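Local atomic coordinates of synaptonemal complex protein 2 (Mus musculus, PDB entry 5IWZ), a protein that forms a major component of the axial and lateral elements of synaptonemal complexes and is required for normal meiotic chromosome synapsis. Residues E112-Q117 against N127-L132. Numbering follows the deposited sequence.
Sequences EIILNQ and NMIEDL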
loop_
_atom_site.group_PDB
_atom_site.type_symbol
_atom_site.label_atom_id
_atom_site.label_comp_id
_atom_site.label_asym_id
_atom_site.label_seq_id
_atom_site.Cartn_x
_atom_site.Cartn_y
_atom_site.Cartn_z
ATOM N N GLU A 112 -9.381 -11.413 -10.175
ATOM C CA GLU A 112 -10.451 -10.898 -11.025
ATOM C C GLU A 112 -11.095 -9.658 -10.409
ATOM O O GLU A 112 -11.391 -8.685 -11.111
ATOM C CB GLU A 112 -11.491 -11.997 -11.264
ATOM C CG GLU A 112 -12.619 -11.599 -12.196
ATOM C CD GLU A 112 -13.569 -12.753 -12.518
ATOM O OE1 GLU A 112 -13.080 -13.851 -12.866
ATOM O OE2 GLU A 112 -14.802 -12.556 -12.423
ATOM N N ILE A 113 -11.300 -9.673 -9.094
ATOM C CA ILE A 113 -11.845 -8.517 -8.391
ATOM C C ILE A 113 -10.861 -7.353 -8.434
ATOM O O ILE A 113 -11.240 -6.204 -8.693
ATOM C CB ILE A 113 -12.185 -8.903 -6.939
ATOM C CG1 ILE A 113 -13.444 -9.782 -6.890
ATOM C CG2 ILE A 113 -12.323 -7.666 -6.075
ATOM C CD1 ILE A 113 -13.598 -10.564 -5.592
ATOM N N ILE A 114 -9.592 -7.632 -8.127
ATOM C CA ILE A 114 -8.547 -6.610 -8.138
ATOM C C ILE A 114 -8.492 -5.914 -9.492
ATOM O O ILE A 114 -8.298 -4.695 -9.572
ATOM C CB ILE A 114 -7.193 -7.249 -7.772
ATOM C CG1 ILE A 114 -7.131 -7.532 -6.277
ATOM C CG2 ILE A 114 -6.026 -6.375 -8.212
ATOM C CD1 ILE A 114 -6.240 -8.705 -5.923
ATOM N N LEU A 115 -8.684 -6.666 -10.576
ATOM C CA LEU A 115 -8.594 -6.047 -11.892
ATOM C C LEU A 115 -9.812 -5.177 -12.194
ATOM O O LEU A 115 -9.691 -3.953 -12.302
ATOM C CB LEU A 115 -8.408 -7.107 -12.969
ATOM C CG LEU A 115 -7.016 -7.741 -12.893
ATOM C CD1 LEU A 115 -6.938 -8.964 -13.776
ATOM C CD2 LEU A 115 -5.930 -6.737 -13.252
ATOM N N ASN A 116 -10.993 -5.788 -12.301
ATOM C CA ASN A 116 -12.193 -5.102 -12.772
ATOM C C ASN A 116 -12.671 -3.987 -11.840
ATOM O O ASN A 116 -13.800 -3.504 -11.979
ATOM C CB ASN A 116 -13.316 -6.115 -12.992
ATOM N N GLN A 117 -11.834 -3.570 -10.891
ATOM C CA GLN A 117 -12.147 -2.432 -10.040
ATOM C C GLN A 117 -10.993 -1.440 -10.064
ATOM O O GLN A 117 -10.635 -0.932 -11.125
ATOM C CB GLN A 117 -12.442 -2.881 -8.608
ATOM N N ASN A 127 -9.928 -2.187 1.197
ATOM C CA ASN A 127 -9.951 -2.688 2.567
ATOM C C ASN A 127 -9.792 -4.206 2.602
ATOM O O ASN A 127 -9.136 -4.744 3.495
ATOM C CB ASN A 127 -11.256 -2.283 3.251
ATOM C CG ASN A 127 -11.452 -0.768 3.312
ATOM O OD1 ASN A 127 -10.486 -0.002 3.345
ATOM N ND2 ASN A 127 -12.714 -0.335 3.329
ATOM N N MET A 128 -10.384 -4.907 1.635
ATOM C CA MET A 128 -10.330 -6.370 1.638
ATOM C C MET A 128 -8.900 -6.855 1.492
ATOM O O MET A 128 -8.454 -7.745 2.225
ATOM C CB MET A 128 -11.205 -6.940 0.517
ATOM C CG MET A 128 -11.203 -8.490 0.477
ATOM S SD MET A 128 -12.012 -9.153 -0.987
ATOM C CE MET A 128 -10.688 -9.207 -2.196
ATOM N N ILE A 129 -8.153 -6.254 0.559
ATOM C CA ILE A 129 -6.763 -6.644 0.336
ATOM C C ILE A 129 -5.898 -6.251 1.527
ATOM O O ILE A 129 -4.958 -6.965 1.905
ATOM C CB ILE A 129 -6.258 -6.002 -0.974
ATOM C CG1 ILE A 129 -6.889 -6.700 -2.179
ATOM C CG2 ILE A 129 -4.740 -6.017 -1.044
ATOM C CD1 ILE A 129 -6.688 -8.207 -2.163
ATOM N N GLU A 130 -6.161 -5.083 2.106
ATOM C CA GLU A 130 -5.457 -4.698 3.321
ATOM C C GLU A 130 -5.729 -5.697 4.442
ATOM O O GLU A 130 -4.806 -6.114 5.158
ATOM C CB GLU A 130 -5.890 -3.289 3.714
ATOM C CG GLU A 130 -5.110 -2.662 4.826
ATOM C CD GLU A 130 -5.754 -1.363 5.276
ATOM O OE1 GLU A 130 -6.547 -0.774 4.486
ATOM O OE2 GLU A 130 -5.475 -0.945 6.423
ATOM N N ASP A 131 -6.994 -6.118 4.594
ATOM C CA ASP A 131 -7.322 -7.140 5.591
ATOM C C ASP A 131 -6.606 -8.455 5.305
ATOM O O ASP A 131 -6.186 -9.163 6.234
ATOM C CB ASP A 131 -8.833 -7.371 5.626
ATOM C CG ASP A 131 -9.596 -6.157 6.129
ATOM O OD1 ASP A 131 -9.019 -5.383 6.934
ATOM O OD2 ASP A 131 -10.759 -5.972 5.700
ATOM N N LEU A 132 -6.491 -8.818 4.030
ATOM C CA LEU A 132 -5.780 -10.047 3.679
ATOM C C LEU A 132 -4.306 -9.961 4.079
ATOM O O LEU A 132 -3.763 -10.881 4.706
ATOM C CB LEU A 132 -5.932 -10.313 2.183
ATOM C CG LEU A 132 -5.323 -11.609 1.638
ATOM C CD1 LEU A 132 -6.182 -12.795 1.988
ATOM C CD2 LEU A 132 -5.170 -11.525 0.146
#
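I114 and I129 meet through their CG1 branches, the two side chains crossing at about a right angle. The closest approach is between the methyls, I114 CD1 to I129 CD1 at 3.8 Å, and I114 CG1 also lies 4.2 Å from I129 CG1. In I129 the first torsion (chi1 -73°) sets CG1 beside the backbone N and turns CG2 anti to it, and the second (chi2 -54°) then carries CD1 to I114. Beside this pair, I113 CG2 faces M128 CE at 4.5 Å, a looser van der Waals contact. M128 reaches it as a chain extended through chi1 (-179°) and chi2, with the terminal methyl as the touching atom. All four residues are buried, and no hydrogen bond joins the two segments. The apolar layer continues onto L61 of helix 49-63 and I66 of helix 66-79, which both I113 and M128 touch, and I114 also packs on V167 in a loop.

Among the polar groups, the backbone bond from D131 N to N127 O (2.8 Å) belongs to helix 123-141, and D131 OD2 is hydrogen-bonded to S70 OG, tying this helix to helix 66-79.

I114 CA and I129 CA are the nearest such pair, 8.7 Å apart. A short helix is thus packed against the long helix that follows it, a local helix-helix contact inside the largely helical, armadillo-repeat-like domain of SYCP2.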